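Local coordinates for methyltransferase (Pyrococcus horikoshii, PDB 1IXK), which probably transfers a methyl group from S-adenosyl-L-methionine to cytidine in RNA, as a member of the RsmB/NOP family of class I-like methyltransferases, at residues R48-K53 and R165-L169; S107-V112 and K132-L136. All blocks are in the same frame, centred on the assembly; numbering follows the deposited sequence.

Contact 1 (R48-K53 and R165-L169)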
loop_
_atom_site.group_PDB
_atom_site.type_symbol
_atom_site.label_atom_id
_atom_site.label_comp_id
_atom_site.label_asym_id
_atom_site.label_seq_id
_atom_site.Cartn_x
_atom_site.Cartn_y
_atom_site.Cartn_z
ATOM N N ARG A 48 -3.443 -4.947 -12.983
ATOM C CA ARG A 48 -4.702 -4.279 -12.709
ATOM C C ARG A 48 -5.304 -3.843 -14.035
ATOM O O ARG A 48 -4.620 -3.262 -14.870
ATOM C CB ARG A 48 -4.441 -3.052 -11.838
ATOM C CG ARG A 48 -5.644 -2.164 -11.585
ATOM C CD ARG A 48 -5.184 -0.843 -10.989
ATOM N NE ARG A 48 -4.908 0.171 -12.001
ATOM C CZ ARG A 48 -3.893 1.029 -11.953
ATOM N NH1 ARG A 48 -3.740 1.923 -12.918
ATOM N NH2 ARG A 48 -3.012 0.981 -10.959
ATOM N N VAL A 49 -6.582 -4.136 -14.236
ATOM C CA VAL A 49 -7.249 -3.734 -15.470
ATOM C C VAL A 49 -7.525 -2.233 -15.398
ATOM O O VAL A 49 -8.062 -1.749 -14.400
ATOM C CB VAL A 49 -8.600 -4.452 -15.640
ATOM C CG1 VAL A 49 -9.301 -3.937 -16.889
ATOM C CG2 VAL A 49 -8.389 -5.964 -15.712
ATOM N N ASN A 50 -7.159 -1.502 -16.447
ATOM C CA ASN A 50 -7.411 -0.068 -16.476
ATOM C C ASN A 50 -8.813 0.143 -17.033
ATOM O O ASN A 50 -9.023 0.177 -18.249
ATOM C CB ASN A 50 -6.377 0.651 -17.344
ATOM C CG ASN A 50 -6.670 2.132 -17.485
ATOM O OD1 ASN A 50 -7.437 2.700 -16.707
ATOM N ND2 ASN A 50 -6.055 2.766 -18.472
ATOM N N THR A 51 -9.774 0.278 -16.126
ATOM C CA THR A 51 -11.163 0.455 -16.514
ATOM C C THR A 51 -11.449 1.793 -17.183
ATOM O O THR A 51 -12.574 2.052 -17.611
ATOM C CB THR A 51 -12.091 0.252 -15.311
ATOM O OG1 THR A 51 -11.750 1.177 -14.270
ATOM C CG2 THR A 51 -11.948 -1.171 -14.791
ATOM N N LEU A 52 -10.434 2.646 -17.276
ATOM C CA LEU A 52 -10.607 3.925 -17.949
ATOM C C LEU A 52 -10.609 3.635 -19.446
ATOM O O LEU A 52 -11.122 4.425 -20.238
ATOM C CB LEU A 52 -9.459 4.884 -17.631
ATOM C CG LEU A 52 -9.463 5.626 -16.292
ATOM C CD1 LEU A 52 -8.242 6.516 -16.216
ATOM C CD2 LEU A 52 -10.735 6.459 -16.159
ATOM N N LYS A 53 -10.041 2.489 -19.820
ATOM C CA LYS A 53 -9.958 2.100 -21.224
ATOM C C LYS A 53 -10.662 0.808 -21.617
ATOM O O LYS A 53 -10.929 0.589 -22.797
ATOM C CB LYS A 53 -8.493 2.008 -21.649
ATOM C CG LYS A 53 -7.773 3.337 -21.701
ATOM C CD LYS A 53 -6.431 3.193 -22.397
ATOM C CE LYS A 53 -5.823 4.545 -22.712
ATOM N NZ LYS A 53 -4.629 4.403 -23.577
ATOM N N ARG A 165 -0.235 7.165 -21.116
ATOM C CA ARG A 165 -0.505 5.868 -21.721
ATOM C C ARG A 165 -1.797 5.271 -21.156
ATOM O O ARG A 165 -2.536 4.583 -21.865
ATOM C CB ARG A 165 0.665 4.902 -21.478
ATOM C CG ARG A 165 0.330 3.447 -21.814
ATOM C CD ARG A 165 1.555 2.539 -21.962
ATOM N NE ARG A 165 2.351 2.422 -20.742
ATOM C CZ ARG A 165 3.317 3.267 -20.391
ATOM N NH1 ARG A 165 3.617 4.301 -21.168
ATOM N NH2 ARG A 165 3.982 3.083 -19.258
ATOM N N LEU A 166 -2.069 5.545 -19.881
ATOM C CA LEU A 166 -3.266 5.029 -19.219
ATOM C C LEU A 166 -4.518 5.868 -19.470
ATOM O O LEU A 166 -5.619 5.465 -19.105
ATOM C CB LEU A 166 -3.026 4.922 -17.708
ATOM C CG LEU A 166 -1.901 3.971 -17.280
ATOM C CD1 LEU A 166 -1.651 4.095 -15.778
ATOM C CD2 LEU A 166 -2.276 2.547 -17.641
ATOM N N GLY A 167 -4.349 7.035 -20.082
ATOM C CA GLY A 167 -5.491 7.891 -20.358
ATOM C C GLY A 167 -6.018 8.613 -19.127
ATOM O O GLY A 167 -7.192 8.974 -19.065
ATOM N N VAL A 168 -5.146 8.821 -18.145
ATOM C CA VAL A 168 -5.519 9.507 -16.910
ATOM C C VAL A 168 -5.503 11.016 -17.144
ATOM O O VAL A 168 -4.487 11.578 -17.561
ATOM C CB VAL A 168 -4.543 9.140 -15.780
ATOM C CG1 VAL A 168 -4.857 9.961 -14.528
ATOM C CG2 VAL A 168 -4.647 7.644 -15.487
ATOM N N LEU A 169 -6.621 11.675 -16.849
ATOM C CA LEU A 169 -6.743 13.111 -17.090
ATOM C C LEU A 169 -6.949 13.993 -15.864
ATOM O O LEU A 169 -6.953 15.220 -15.984
ATOM C CB LEU A 169 -7.919 13.358 -18.047
ATOM C CG LEU A 169 -7.925 12.583 -19.369
ATOM C CD1 LEU A 169 -9.259 12.768 -20.079
ATOM C CD2 LEU A 169 -6.777 13.067 -20.235
#
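Two side chains of 48-53 reach carbonyls at the C-terminal end of helix 153-166. Asn50, chi1 t, donates from ND2 to Leu166 O (2.8 Å, N-H...O angle 152°), while its OD1 accepts from Leu52 N at 3.1 Å, an Asx turn that ties the amide to its own backbone. Lys53 starts from an m chi1 and is then extended, all later chi angles t, so that NZ comes 2.7 Å from Arg165 O; NZ also bonds to Thr97 O, and Asn50 ND2 to Gly98 O. Leu52, chi1 m and chi2 t, sets CD1 3.8 Å from Val168 CG2, the apolar part. The t,t start of Arg48 carries NH1 to 4.2 Å from Leu166 CD1, at the edge of a guanidinium held by Gln103, Gln138, Ser134 and the carbonyl of Gly131. Gly167, at phi 75°, ends the helix in a Schellman motif; the bonds of Asn50 and Lys53 to its last carbonyls join the N-terminal antiparallel sheet to the Rossmann-like methyltransferase fold.

Contact 2 (S107-V112 and K132-L136); sequences SMYPPV and KTSYL
The helix axes of 107-112 and 132-136 run roughly the same way, approach to 8.9 Å and cross at -37°. Proline has no N-H to donate, so Pro110 and Pro111 cannot bond to the preceding turn and helix 107-112 kinks there. The closest CA pair is Pro111 with Leu136, 5.6 Å. Apolar packing dominates, and no hydrogen bond crosses. Pro111 CB lies 3.8 Å from both Tyr135 CB and Leu136 CD2 (Leu136 m,t). Tyr135, chi1 t, sends its ring obliquely past Pro111, CE1 3.7 Å from CB of Met108 (modelled as selenomethionine) and CZ 3.5 Å from Val112 CG2; its OH bonds to Glu78. The aliphatic chain of Lys132 (m,t,t,p) lies along the prolines, CB 3.8 Å from Pro111 CG and CE 4.0 Å from Pro110 CG; CE comes 3.5 Å from Ser107 O, which finds no polar partner. Lys132 NZ makes a long, weak ion pair with Asp194, both in the predicted S-adenosyl-L-methionine site of this Rossmann-like fold. Pro110, Lys132 and Leu136 rest on Leu192 of strand 188-194.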
loop_
_atom_site.group_PDB
_atom_site.type_symbol
_atom_site.label_atom_id
_atom_site.label_comp_id
_atom_site.label_asym_id
_atom_site.label_seq_id
_atom_site.Cartn_x
_atom_site.Cartn_y
_atom_site.Cartn_z
ATOM N N SER A 107 -0.210 -3.535 -3.258
ATOM C CA SER A 107 -0.290 -2.125 -3.619
ATOM C C SER A 107 -1.666 -1.727 -4.170
ATOM O O SER A 107 -1.966 -0.546 -4.294
ATOM C CB SER A 107 0.811 -1.768 -4.633
ATOM O OG SER A 107 0.600 -2.418 -5.877
HETATM N N MSE A 108 -2.500 -2.715 -4.486
HETATM C CA MSE A 108 -3.838 -2.451 -5.006
HETATM C C MSE A 108 -4.836 -2.172 -3.881
HETATM O O MSE A 108 -5.854 -1.511 -4.088
HETATM C CB MSE A 108 -4.337 -3.649 -5.825
HETATM C CG MSE A 108 -3.536 -3.947 -7.090
HETATM SE SE MSE A 108 -4.233 -5.344 -8.049
HETATM C CE MSE A 108 -2.790 -5.842 -8.987
ATOM N N TYR A 109 -4.530 -2.656 -2.684
ATOM C CA TYR A 109 -5.429 -2.489 -1.545
ATOM C C TYR A 109 -5.709 -1.041 -1.112
ATOM O O TYR A 109 -6.867 -0.647 -0.995
ATOM C CB TYR A 109 -4.893 -3.290 -0.344
ATOM C CG TYR A 109 -5.933 -3.671 0.699
ATOM C CD1 TYR A 109 -7.180 -3.052 0.738
ATOM C CD2 TYR A 109 -5.651 -4.636 1.667
ATOM C CE1 TYR A 109 -8.122 -3.380 1.715
ATOM C CE2 TYR A 109 -6.585 -4.970 2.651
ATOM C CZ TYR A 109 -7.814 -4.336 2.665
ATOM O OH TYR A 109 -8.738 -4.646 3.637
ATOM N N PRO A 110 -4.659 -0.228 -0.880
ATOM C CA PRO A 110 -4.859 1.163 -0.451
ATOM C C PRO A 110 -5.828 2.007 -1.278
ATOM O O PRO A 110 -6.762 2.598 -0.727
ATOM C CB PRO A 110 -3.435 1.730 -0.441
ATOM C CG PRO A 110 -2.622 0.545 -0.035
ATOM C CD PRO A 110 -3.221 -0.557 -0.907
ATOM N N PRO A 111 -5.632 2.076 -2.606
ATOM C CA PRO A 111 -6.555 2.884 -3.410
ATOM C C PRO A 111 -8.001 2.405 -3.307
ATOM O O PRO A 111 -8.927 3.210 -3.196
ATOM C CB PRO A 111 -6.023 2.721 -4.837
ATOM C CG PRO A 111 -4.601 2.331 -4.659
ATOM C CD PRO A 111 -4.605 1.448 -3.453
ATOM N N VAL A 112 -8.189 1.092 -3.366
ATOM C CA VAL A 112 -9.527 0.515 -3.297
ATOM C C VAL A 112 -10.157 0.796 -1.931
ATOM O O VAL A 112 -11.330 1.157 -1.843
ATOM C CB VAL A 112 -9.483 -1.011 -3.557
ATOM C CG1 VAL A 112 -10.876 -1.608 -3.416
ATOM C CG2 VAL A 112 -8.940 -1.279 -4.961
ATOM N N LYS A 132 -0.412 3.522 -7.694
ATOM C CA LYS A 132 -1.582 3.769 -6.855
ATOM C C LYS A 132 -2.316 5.032 -7.272
ATOM O O LYS A 132 -3.533 5.119 -7.149
ATOM C CB LYS A 132 -1.179 3.883 -5.382
ATOM C CG LYS A 132 -0.626 2.602 -4.779
ATOM C CD LYS A 132 -0.536 2.722 -3.264
ATOM C CE LYS A 132 0.233 1.563 -2.665
ATOM N NZ LYS A 132 1.613 1.525 -3.208
ATOM N N THR A 133 -1.569 6.017 -7.762
ATOM C CA THR A 133 -2.172 7.268 -8.191
ATOM C C THR A 133 -3.105 7.033 -9.377
ATOM O O THR A 133 -4.204 7.584 -9.423
ATOM C CB THR A 133 -1.100 8.295 -8.589
ATOM O OG1 THR A 133 -0.096 8.354 -7.566
ATOM C CG2 THR A 133 -1.733 9.677 -8.751
ATOM N N SER A 134 -2.670 6.212 -10.332
ATOM C CA SER A 134 -3.499 5.921 -11.499
ATOM C C SER A 134 -4.693 5.038 -11.116
ATOM O O SER A 134 -5.739 5.073 -11.768
ATOM C CB SER A 134 -2.658 5.260 -12.608
ATOM O OG SER A 134 -1.958 4.120 -12.144
ATOM N N TYR A 135 -4.554 4.259 -10.049
ATOM C CA TYR A 135 -5.669 3.423 -9.612
ATOM C C TYR A 135 -6.746 4.372 -9.082
ATOM O O TYR A 135 -7.934 4.216 -9.387
ATOM C CB TYR A 135 -5.224 2.440 -8.516
ATOM C CG TYR A 135 -6.088 1.191 -8.403
ATOM C CD1 TYR A 135 -5.588 0.030 -7.812
ATOM C CD2 TYR A 135 -7.393 1.158 -8.916
ATOM C CE1 TYR A 135 -6.353 -1.137 -7.737
ATOM C CE2 TYR A 135 -8.171 -0.008 -8.844
ATOM C CZ TYR A 135 -7.639 -1.152 -8.254
ATOM O OH TYR A 135 -8.383 -2.315 -8.184
ATOM N N LEU A 136 -6.329 5.366 -8.297
ATOM C CA LEU A 136 -7.272 6.347 -7.759
ATOM C C LEU A 136 -8.006 7.012 -8.918
ATOM O O LEU A 136 -9.220 7.223 -8.859
ATOM C CB LEU A 136 -6.546 7.433 -6.949
ATOM C CG LEU A 136 -5.782 7.023 -5.690
ATOM C CD1 LEU A 136 -4.996 8.223 -5.166
ATOM C CD2 LEU A 136 -6.747 6.496 -4.624
#

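How the contacts relate
With its centre 8 Å from that of the chain, contact 2 is buried, whereas contact 1, at 19 Å, is only partly so and includes the exposed Lys53. Chemistry follows position: contact 2 is helix-to-helix packing of prolines, aliphatic groups and a tyrosine ring; contact 1 relies on side-chain donors to helix-end carbonyls and buries less surface, 288 against 372 Å². They share no segment, yet meet on helix 131-139, their centres 12 Å apart, where Arg48 and Leu166 touch Ser134 and Arg48 also packs on Tyr135. Arg48 NH1 lies 2.9 Å from Ser134 OG, a probable hydrogen bond; Arg48 CD is 3.3 Å from Tyr135 CD1, and Leu166 CD1 3.5 Å from Ser134 CB.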